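Alpha-ketoglutarate-dependent 2,4-dichlorophenoxyacetate dioxygenase (PDB 5BKE) probably acts as a metal- and 2-oxoglutarate-dependent dioxygenase that degrades aryloxyalkanoate herbicides. Local coordinates at residues 4-9 / 13-18; 20-25 / 52-57; 148-153 / 241-246; 198-203 / 209-214. All blocks are in the same frame, centred on the assembly; numbering follows the deposited sequence.

Interactions 3 and 4 are buried, while 1 and 2 lie further out and are partly exposed. Interactions 1 and 4 are both antiparallel hairpins held by backbone hydrogen bonds. The first pairs an edge strand of the large sheet, and the second adds a cation-pi contact within a smaller sheet. Interaction 3 is packing without hydrogen bonds, one phenylalanine against a helix. Interaction 2 is the slightest; its backbones are bridged by a water and the rest is van der Waals packing. Interaction 3 touches both hairpins: E242 meets Q9 of interaction 1, and Y151 meets V199 of interaction 4. Interaction 2 follows interaction 1 along the chain, but the two touch nowhere else.

Interaction 1 of 4, residues 4-9 / 13-18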
# COMPACT_ATOMS: atom_id res chain seq x y z
N ALA C 4 -31.84 -20.02 1.36
CA ALA C 4 -31.96 -18.61 1.76
C ALA C 4 -31.49 -18.38 3.20
O ALA C 4 -32.02 -18.99 4.14
CB ALA C 4 -33.38 -18.09 1.55
N ILE C 5 -30.47 -17.53 3.35
CA ILE C 5 -29.87 -17.18 4.65
C ILE C 5 -29.68 -15.67 4.78
O ILE C 5 -29.06 -15.02 3.93
CB ILE C 5 -28.51 -17.90 4.88
CG1 ILE C 5 -28.66 -19.42 4.83
CG2 ILE C 5 -27.89 -17.49 6.22
CD1 ILE C 5 -27.40 -20.14 4.39
N ARG C 6 -30.22 -15.11 5.86
CA ARG C 6 -29.97 -13.73 6.25
C ARG C 6 -29.10 -13.69 7.51
O ARG C 6 -29.43 -14.32 8.51
CB ARG C 6 -31.30 -13.00 6.46
CG ARG C 6 -31.17 -11.50 6.66
CD ARG C 6 -32.53 -10.84 6.81
NE ARG C 6 -32.57 -10.08 8.06
CZ ARG C 6 -33.46 -10.25 9.04
NH1 ARG C 6 -34.46 -11.13 8.92
NH2 ARG C 6 -33.37 -9.51 10.14
N GLN C 7 -28.00 -12.94 7.46
CA GLN C 7 -27.11 -12.79 8.62
C GLN C 7 -27.75 -11.89 9.67
O GLN C 7 -28.34 -10.87 9.33
CB GLN C 7 -25.75 -12.26 8.19
CG GLN C 7 -24.68 -12.42 9.27
CD GLN C 7 -23.28 -12.16 8.76
OE1 GLN C 7 -22.95 -12.49 7.63
NE2 GLN C 7 -22.44 -11.59 9.61
N LEU C 8 -27.63 -12.28 10.94
CA LEU C 8 -28.30 -11.57 12.05
C LEU C 8 -27.39 -10.76 12.97
O LEU C 8 -27.87 -9.93 13.74
CB LEU C 8 -29.17 -12.54 12.89
CG LEU C 8 -30.34 -13.31 12.26
CD1 LEU C 8 -31.03 -14.13 13.34
CD2 LEU C 8 -31.34 -12.41 11.54
N GLN C 9 -26.08 -11.03 12.92
CA GLN C 9 -25.11 -10.33 13.76
C GLN C 9 -23.89 -10.01 12.91
O GLN C 9 -23.65 -10.71 11.91
CB GLN C 9 -24.73 -11.19 14.97
CG GLN C 9 -24.28 -10.42 16.21
CD GLN C 9 -22.77 -10.25 16.32
OE1 GLN C 9 -22.01 -10.88 15.59
NE2 GLN C 9 -22.34 -9.41 17.26
N VAL C 13 -24.09 -15.89 12.83
CA VAL C 13 -25.55 -16.15 12.96
C VAL C 13 -26.30 -15.92 11.65
O VAL C 13 -26.35 -14.80 11.13
CB VAL C 13 -26.26 -15.39 14.13
CG1 VAL C 13 -27.70 -15.85 14.32
CG2 VAL C 13 -25.50 -15.53 15.44
N GLY C 14 -26.89 -17.00 11.13
CA GLY C 14 -27.76 -16.93 9.96
C GLY C 14 -29.19 -17.34 10.23
O GLY C 14 -29.46 -18.29 10.97
N GLN C 15 -30.12 -16.62 9.60
CA GLN C 15 -31.54 -16.98 9.63
C GLN C 15 -31.86 -17.73 8.35
O GLN C 15 -31.57 -17.25 7.25
CB GLN C 15 -32.43 -15.74 9.77
CG GLN C 15 -33.92 -16.05 9.87
CD GLN C 15 -34.74 -14.83 10.24
OE1 GLN C 15 -34.64 -14.30 11.34
NE2 GLN C 15 -35.59 -14.40 9.31
N VAL C 16 -32.44 -18.91 8.51
CA VAL C 16 -32.73 -19.78 7.37
C VAL C 16 -34.22 -19.83 7.06
O VAL C 16 -35.04 -19.99 7.96
CB VAL C 16 -32.20 -21.22 7.59
CG1 VAL C 16 -32.31 -22.03 6.32
CG2 VAL C 16 -30.75 -21.20 8.07
N SER C 17 -34.56 -19.71 5.79
CA SER C 17 -35.95 -19.83 5.35
C SER C 17 -36.07 -20.77 4.17
O SER C 17 -35.08 -21.05 3.50
CB SER C 17 -36.54 -18.44 5.02
OG SER C 17 -35.72 -17.78 4.07
N GLY C 18 -37.28 -21.29 3.94
CA GLY C 18 -37.55 -22.14 2.78
C GLY C 18 -37.42 -23.63 3.05
O GLY C 18 -37.64 -24.43 2.15
O HOH W 1 -33.94 -21.82 1.24
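R6 and Q15 form the hydrogen-bonded pair near the middle of an antiparallel beta hairpin. Its strands, 4-7 and 14-17, lie at one side of the large sheet of this TauD/TfdA fold. The tight part is the backbone. Q15 N gives a short, nearly straight bond to R6 O, 2.6 Å long. R6 N returns one to Q15 O at 2.9 Å. Nearer the turn, L8 N binds V13 O at 2.8 Å. The face carrying I5 and V16 is also close. I5 CG2 packs directly on G14 CA, 3.8 Å away, where there is no side chain to hold it off. Helix 27-40 meets I5 through A36 and Y40, and V16 packs on L43 and F45 of the next strand.

The face of R6 and Q15 is looser. Both side chains leave with CG anti to the backbone N (chi1 -171° in R6), which sets them side by side and pointing the same way. Their flat ends are turned 81° apart. R6 NH1 and Q15 NE2 are both donors and only pass each other. Q15 OE1 has a weak bond to H46 instead. L8 CD2 lies 3.8 Å above the R6 guanidinium, toward its rim. At the exposed end, one water accepts from A4 N and donates to S17 O, at 2.6 Å from that oxygen.

Interaction 2 of 4, residues 20-25 / 52-57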
# COMPACT_ATOMS: atom_id res chain seq x y z
N ASP C 20 -38.64 -26.99 5.42
CA ASP C 20 -39.65 -27.52 6.32
C ASP C 20 -39.02 -28.71 7.06
O ASP C 20 -38.79 -29.77 6.47
CB ASP C 20 -40.90 -27.90 5.51
CG ASP C 20 -41.92 -28.72 6.30
OD1 ASP C 20 -41.98 -28.63 7.56
OD2 ASP C 20 -42.68 -29.44 5.63
N LEU C 21 -38.73 -28.51 8.35
CA LEU C 21 -38.01 -29.49 9.16
C LEU C 21 -38.87 -30.66 9.66
O LEU C 21 -38.34 -31.57 10.31
CB LEU C 21 -37.27 -28.79 10.32
CG LEU C 21 -36.25 -27.69 9.97
CD1 LEU C 21 -35.58 -27.17 11.24
CD2 LEU C 21 -35.20 -28.12 8.95
N ARG C 22 -40.17 -30.63 9.36
CA ARG C 22 -41.08 -31.77 9.55
C ARG C 22 -40.79 -32.89 8.55
O ARG C 22 -41.14 -34.05 8.80
CB ARG C 22 -42.53 -31.34 9.38
CG ARG C 22 -43.15 -30.67 10.60
CD ARG C 22 -43.76 -29.32 10.27
NE ARG C 22 -44.67 -29.33 9.12
CZ ARG C 22 -46.00 -29.42 9.19
NH1 ARG C 22 -46.62 -29.53 10.36
NH2 ARG C 22 -46.71 -29.41 8.07
N LYS C 23 -40.17 -32.51 7.43
CA LYS C 23 -39.93 -33.40 6.30
C LYS C 23 -38.43 -33.69 6.10
O LYS C 23 -37.60 -32.83 6.44
CB LYS C 23 -40.52 -32.78 5.02
CG LYS C 23 -42.03 -32.69 4.98
CD LYS C 23 -42.67 -34.08 4.85
CE LYS C 23 -44.15 -34.04 5.20
NZ LYS C 23 -44.91 -33.21 4.23
N PRO C 24 -38.09 -34.87 5.53
CA PRO C 24 -36.69 -35.17 5.21
C PRO C 24 -36.05 -34.12 4.29
O PRO C 24 -36.74 -33.51 3.45
CB PRO C 24 -36.78 -36.51 4.48
CG PRO C 24 -37.99 -37.16 5.05
CD PRO C 24 -38.96 -36.03 5.25
N LEU C 25 -34.74 -33.92 4.48
CA LEU C 25 -33.95 -33.08 3.57
C LEU C 25 -33.39 -33.90 2.41
O LEU C 25 -33.21 -35.13 2.53
CB LEU C 25 -32.83 -32.36 4.32
CG LEU C 25 -33.11 -31.48 5.55
CD1 LEU C 25 -31.89 -30.62 5.86
CD2 LEU C 25 -34.35 -30.59 5.40
N ASP C 52 -40.52 -34.61 18.41
CA ASP C 52 -39.21 -35.05 18.89
C ASP C 52 -38.49 -35.91 17.85
O ASP C 52 -37.31 -35.69 17.59
CB ASP C 52 -39.36 -35.84 20.20
CG ASP C 52 -39.65 -34.95 21.39
OD1 ASP C 52 -39.94 -33.74 21.21
OD2 ASP C 52 -39.58 -35.46 22.53
N GLU C 53 -39.21 -36.84 17.25
CA GLU C 53 -38.67 -37.69 16.20
C GLU C 53 -38.25 -36.92 14.94
O GLU C 53 -37.18 -37.19 14.37
CB GLU C 53 -39.63 -38.83 15.86
CG GLU C 53 -39.74 -39.87 16.98
CD GLU C 53 -40.66 -41.04 16.66
OE1 GLU C 53 -41.61 -40.90 15.84
OE2 GLU C 53 -40.44 -42.13 17.24
N GLN C 54 -39.07 -35.97 14.50
CA GLN C 54 -38.76 -35.16 13.32
C GLN C 54 -37.50 -34.31 13.56
O GLN C 54 -36.65 -34.19 12.67
CB GLN C 54 -39.95 -34.29 12.89
CG GLN C 54 -41.07 -35.04 12.18
CD GLN C 54 -42.40 -34.30 12.20
OE1 GLN C 54 -42.57 -33.30 12.91
NE2 GLN C 54 -43.36 -34.79 11.43
N GLN C 55 -37.38 -33.78 14.78
CA GLN C 55 -36.22 -32.99 15.21
C GLN C 55 -34.93 -33.79 15.18
O GLN C 55 -33.90 -33.30 14.70
CB GLN C 55 -36.47 -32.41 16.61
CG GLN C 55 -35.39 -31.47 17.13
CD GLN C 55 -35.73 -30.90 18.50
OE1 GLN C 55 -36.89 -30.85 18.89
NE2 GLN C 55 -34.70 -30.47 19.23
N MET C 56 -34.98 -35.02 15.70
CA MET C 56 -33.80 -35.88 15.77
C MET C 56 -33.40 -36.35 14.37
O MET C 56 -32.20 -36.38 14.04
CB MET C 56 -34.02 -37.05 16.74
CG MET C 56 -32.88 -38.06 16.82
SD MET C 56 -31.31 -37.35 17.36
CE MET C 56 -31.60 -37.11 19.12
N ALA C 57 -34.39 -36.70 13.54
CA ALA C 57 -34.14 -37.06 12.14
C ALA C 57 -33.39 -35.94 11.38
O ALA C 57 -32.50 -36.23 10.57
CB ALA C 57 -35.44 -37.43 11.43
O HOH W 2 -37.37 -34.12 10.11
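R22 and Q54 meet where a type I beta turn, D20 to K23, approaches the first turn of helix 52-59. The turn lies in the loop between strand 14-17 and helix 27-40. The contact is small and lies away from the metal site.

The polar link between the two backbones is a single water. It donates to L21 O at 2.7 Å and to Q54 O at the same distance. L21 O and Q54 O are 3.9 Å apart, and the shared water gives both a donor.

The rest is van der Waals packing. The side chains of R22 and Q54 run side by side and point the same way. Q54 has CG anti to its carbonyl carbon (chi1 -76°) and is extended beyond, so its stem and amide pass along the R22 backbone. Q54 CG comes within 3.5 Å of R22 O. The amide oxygen OE1 reaches R22 CG, but its hydrogen bond is to T51 N, just before the helix. The guanidinium bends away at chi2 and chi3, and its plane is turned 59° from the amide. The L21 side chain packs on F58, further along the helix.

Outside the two segments, L21 N is hydrogen-bonded to Q48 OE1. Within the loop, the bonds are polar and local. K23 N binds D20 O and closes the turn. D20 OD1 takes R22 N in an Asx turn, approached from above the carboxylate plane. The same oxygen forms a salt bridge with R22 NE at 3.2 Å, a weak hydrogen bond.

Interaction 3 of 4, residues 148-153 / 241-246; sequences RAAYDA and PEFVYV
A149, A150 and A153 receive the ring of F243 in a buried packing contact, without hydrogen bonds, between a helix and the 3-10 turn that leads into a strand. The helix is 147-152, which directly follows strand 142-146. F243 ends the short 3-10 segment, 241-243, just before strand 244-247.

One ring carries the whole contact. F243 has CG anti to its carbonyl carbon (chi1 -52°), and the ring reaches across to lie against the helix backbone. A150 CA sits over the centre of one face in a CH-pi contact, 4.0 Å from the ring centroid. It is only 8° off the ring normal, so the CA stands almost straight above the ring centre. The opposite face is covered by E242 CG from its own segment, 3.7 Å above the plane. The ring is thus sandwiched between the helix and the stem of its preceding neighbour.

Two methyl groups fix the position further. A149 CB touches CD1 of F243 at 3.7 Å. A153 CB, one helical turn on, meets CZ of F243 at the same distance. Both approach obliquely. Small alanine side chains let the ring come so near to the main chain that CE1 of F243 lies 3.8 Å from A149 O.

Surrounding parts close the site. A150 also packs on A238 of helix 224-238, and A150 O is bonded to H237. The backbone of F243 pairs with D146. An aromatic side chain from the turn before strand 244-247 thus packs on the helix that follows strand 142-146, its neighbour in the smaller sheet of the double-stranded beta-helix fold.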
# COMPACT_ATOMS: atom_id res chain seq x y z
N ARG C 148 -14.53 -17.55 17.50
CA ARG C 148 -13.53 -17.28 16.45
C ARG C 148 -13.25 -15.77 16.37
O ARG C 148 -12.09 -15.35 16.42
CB ARG C 148 -13.98 -17.79 15.08
CG ARG C 148 -14.58 -19.18 15.06
CD ARG C 148 -15.39 -19.36 13.79
NE ARG C 148 -16.50 -18.41 13.70
CZ ARG C 148 -17.45 -18.44 12.76
NH1 ARG C 148 -17.44 -19.38 11.81
NH2 ARG C 148 -18.40 -17.50 12.77
N ALA C 149 -14.31 -14.98 16.27
CA ALA C 149 -14.22 -13.52 16.38
C ALA C 149 -13.51 -13.09 17.66
O ALA C 149 -12.60 -12.26 17.61
CB ALA C 149 -15.61 -12.90 16.30
N ALA C 150 -13.91 -13.69 18.79
CA ALA C 150 -13.26 -13.44 20.08
C ALA C 150 -11.77 -13.75 20.03
O ALA C 150 -10.96 -12.91 20.42
CB ALA C 150 -13.94 -14.22 21.20
N TYR C 151 -11.40 -14.94 19.52
CA TYR C 151 -9.98 -15.29 19.34
C TYR C 151 -9.21 -14.26 18.49
O TYR C 151 -8.13 -13.82 18.88
CB TYR C 151 -9.79 -16.71 18.76
CG TYR C 151 -8.33 -17.05 18.59
CD1 TYR C 151 -7.60 -17.61 19.65
CD2 TYR C 151 -7.66 -16.78 17.38
CE1 TYR C 151 -6.24 -17.90 19.50
CE2 TYR C 151 -6.30 -17.06 17.23
CZ TYR C 151 -5.60 -17.62 18.29
OH TYR C 151 -4.27 -17.91 18.15
N ASP C 152 -9.76 -13.89 17.34
CA ASP C 152 -9.09 -13.01 16.39
C ASP C 152 -8.72 -11.64 16.96
O ASP C 152 -7.69 -11.08 16.60
CB ASP C 152 -9.93 -12.83 15.12
CG ASP C 152 -10.01 -14.10 14.29
OD1 ASP C 152 -9.11 -14.98 14.40
OD2 ASP C 152 -10.98 -14.20 13.53
N ALA C 153 -9.57 -11.15 17.87
CA ALA C 153 -9.46 -9.83 18.48
C ALA C 153 -8.41 -9.75 19.58
O ALA C 153 -8.13 -8.66 20.08
CB ALA C 153 -10.82 -9.40 19.02
N PRO C 241 -20.61 -7.46 24.10
CA PRO C 241 -21.76 -7.33 23.18
C PRO C 241 -21.43 -7.47 21.68
O PRO C 241 -22.25 -8.00 20.93
CB PRO C 241 -22.30 -5.93 23.47
CG PRO C 241 -21.93 -5.71 24.90
CD PRO C 241 -20.59 -6.35 25.08
N GLU C 242 -20.24 -7.03 21.27
CA GLU C 242 -19.83 -7.07 19.86
C GLU C 242 -19.63 -8.49 19.33
O GLU C 242 -19.60 -8.70 18.12
CB GLU C 242 -18.55 -6.24 19.64
CG GLU C 242 -17.30 -6.83 20.29
CD GLU C 242 -16.16 -5.85 20.36
OE1 GLU C 242 -15.51 -5.61 19.32
OE2 GLU C 242 -15.91 -5.31 21.46
N PHE C 243 -19.46 -9.46 20.24
CA PHE C 243 -19.34 -10.87 19.87
C PHE C 243 -20.60 -11.69 20.20
O PHE C 243 -20.60 -12.91 20.03
CB PHE C 243 -18.10 -11.55 20.51
CG PHE C 243 -16.81 -10.82 20.28
CD1 PHE C 243 -16.39 -10.47 18.99
CD2 PHE C 243 -15.99 -10.48 21.37
CE1 PHE C 243 -15.19 -9.78 18.79
CE2 PHE C 243 -14.79 -9.79 21.16
CZ PHE C 243 -14.40 -9.45 19.88
N VAL C 244 -21.67 -11.02 20.65
CA VAL C 244 -22.84 -11.72 21.17
C VAL C 244 -24.08 -11.50 20.32
O VAL C 244 -24.34 -10.38 19.86
CB VAL C 244 -23.09 -11.40 22.68
CG1 VAL C 244 -24.42 -11.97 23.18
CG2 VAL C 244 -21.95 -11.94 23.54
N TYR C 245 -24.82 -12.58 20.08
CA TYR C 245 -26.14 -12.52 19.47
C TYR C 245 -27.18 -12.93 20.52
O TYR C 245 -27.05 -13.98 21.16
CB TYR C 245 -26.23 -13.43 18.25
CG TYR C 245 -27.65 -13.77 17.82
CD1 TYR C 245 -28.45 -12.84 17.16
CD2 TYR C 245 -28.19 -15.03 18.10
CE1 TYR C 245 -29.77 -13.15 16.79
CE2 TYR C 245 -29.49 -15.36 17.73
CZ TYR C 245 -30.28 -14.42 17.07
OH TYR C 245 -31.57 -14.76 16.71
N VAL C 246 -28.20 -12.09 20.66
CA VAL C 246 -29.28 -12.35 21.61
C VAL C 246 -30.48 -12.91 20.86
O VAL C 246 -30.99 -12.27 19.93
CB VAL C 246 -29.65 -11.09 22.43
CG1 VAL C 246 -30.78 -11.39 23.40
CG2 VAL C 246 -28.44 -10.55 23.19

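Interaction 4 of 4, residues 198-203 / 209-214; sequences LVRTHP and SLYLSS
The Y211 ring has the guanidinium of R200 over one face, across the beta hairpin of strands 194-201 and 208-210. R200 NH1 stands above the centre of the ring, 3.1 Å from Y211 CZ. R200 CZ is 4.1 Å from the ring centroid, a cation-pi contact. The two planes are 38° apart, so this is not a parallel stack. The Y211 ring also meets the ring of H169. R200 has CG between its backbone N and carbonyl carbon (chi1 71°), which carries the chain so that CD lies against Y211 CG. The bend at chi3 turns the guanidinium over the ring.

The backbone holds the frame. R200 and S209 are a hydrogen-bonded pair, and R200 N binds S209 O at 3.0 Å. S209 N returns to R200 O, less straight. Beyond them, Y211 N gives a nearly linear bond to L198 O, 2.7 Å long. Y211 is the centre of an inverse gamma turn, whose bond from L212 N to L210 O is weak. Its side chain is about 8 Å from that of D117, a manganese ligand. V199 and L210 lie on the other face, where both pack on I162. At the far end L198 CD1 touches L212 CD2 at 3.7 Å.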
# COMPACT_ATOMS: atom_id res chain seq x y z
N LEU C 198 -7.38 -25.12 25.10
CA LEU C 198 -7.95 -23.78 25.22
C LEU C 198 -8.15 -23.16 23.84
O LEU C 198 -9.09 -22.39 23.63
CB LEU C 198 -7.05 -22.89 26.09
CG LEU C 198 -7.48 -21.45 26.44
CD1 LEU C 198 -8.86 -21.39 27.09
CD2 LEU C 198 -6.44 -20.78 27.34
N VAL C 199 -7.27 -23.50 22.91
CA VAL C 199 -7.34 -22.99 21.54
C VAL C 199 -7.57 -24.16 20.59
O VAL C 199 -6.77 -25.11 20.54
CB VAL C 199 -6.08 -22.20 21.14
CG1 VAL C 199 -6.18 -21.69 19.70
CG2 VAL C 199 -5.85 -21.04 22.10
N ARG C 200 -8.68 -24.10 19.85
CA ARG C 200 -9.04 -25.19 18.94
C ARG C 200 -9.10 -24.74 17.48
O ARG C 200 -9.24 -23.54 17.21
CB ARG C 200 -10.31 -25.91 19.40
CG ARG C 200 -11.61 -25.12 19.26
CD ARG C 200 -12.76 -25.80 20.01
NE ARG C 200 -13.10 -27.14 19.52
CZ ARG C 200 -14.08 -27.90 20.01
NH1 ARG C 200 -14.84 -27.45 21.00
NH2 ARG C 200 -14.32 -29.11 19.50
N THR C 201 -8.95 -25.69 16.56
CA THR C 201 -8.97 -25.40 15.13
C THR C 201 -10.11 -26.17 14.46
O THR C 201 -10.19 -27.39 14.57
CB THR C 201 -7.60 -25.71 14.47
OG1 THR C 201 -6.60 -24.84 15.02
CG2 THR C 201 -7.63 -25.51 12.96
N HIS C 202 -10.98 -25.44 13.76
CA HIS C 202 -12.14 -26.04 13.09
C HIS C 202 -11.69 -26.95 11.94
O HIS C 202 -10.81 -26.57 11.17
CB HIS C 202 -13.09 -24.96 12.58
CG HIS C 202 -14.44 -25.50 12.20
ND1 HIS C 202 -14.71 -26.02 10.96
CD2 HIS C 202 -15.58 -25.64 12.93
CE1 HIS C 202 -15.97 -26.43 10.92
NE2 HIS C 202 -16.51 -26.21 12.10
N PRO C 203 -12.29 -28.16 11.84
CA PRO C 203 -11.82 -29.12 10.83
C PRO C 203 -12.08 -28.75 9.36
O PRO C 203 -11.41 -29.28 8.47
CB PRO C 203 -12.57 -30.41 11.20
CG PRO C 203 -13.77 -29.95 11.95
CD PRO C 203 -13.30 -28.76 12.74
N SER C 209 -10.23 -20.77 17.44
CA SER C 209 -11.23 -20.25 18.36
C SER C 209 -10.92 -20.60 19.80
O SER C 209 -10.25 -21.60 20.10
CB SER C 209 -12.64 -20.72 17.97
OG SER C 209 -12.73 -22.13 18.00
N LEU C 210 -11.40 -19.73 20.70
CA LEU C 210 -11.27 -19.93 22.13
C LEU C 210 -12.25 -21.00 22.58
O LEU C 210 -13.45 -20.89 22.36
CB LEU C 210 -11.54 -18.60 22.86
CG LEU C 210 -10.49 -17.48 22.72
CD1 LEU C 210 -11.02 -16.14 23.24
CD2 LEU C 210 -9.21 -17.86 23.45
N TYR C 211 -11.74 -22.05 23.21
CA TYR C 211 -12.59 -23.12 23.71
C TYR C 211 -12.90 -22.82 25.16
O TYR C 211 -12.28 -23.36 26.09
CB TYR C 211 -11.94 -24.50 23.53
CG TYR C 211 -12.90 -25.68 23.74
CD1 TYR C 211 -14.26 -25.48 24.05
CD2 TYR C 211 -12.44 -26.99 23.62
CE1 TYR C 211 -15.12 -26.54 24.24
CE2 TYR C 211 -13.29 -28.06 23.80
CZ TYR C 211 -14.63 -27.84 24.10
OH TYR C 211 -15.47 -28.92 24.26
N LEU C 212 -13.86 -21.93 25.33
CA LEU C 212 -14.26 -21.48 26.64
C LEU C 212 -15.54 -22.18 27.06
O LEU C 212 -16.33 -22.62 26.21
CB LEU C 212 -14.42 -19.95 26.64
CG LEU C 212 -13.19 -19.13 26.26
CD1 LEU C 212 -13.54 -17.65 26.27
CD2 LEU C 212 -12.00 -19.42 27.17
N SER C 213 -15.73 -22.29 28.38
CA SER C 213 -16.85 -23.04 28.97
C SER C 213 -16.85 -22.94 30.48
O SER C 213 -15.78 -22.98 31.12
CB SER C 213 -16.80 -24.52 28.55
OG SER C 213 -18.01 -25.19 28.88
N SER C 214 -18.05 -22.83 31.05
CA SER C 214 -18.25 -22.89 32.51
C SER C 214 -17.67 -24.16 33.16
O SER C 214 -17.28 -24.15 34.32
CB SER C 214 -19.73 -22.77 32.85
OG SER C 214 -20.45 -23.86 32.30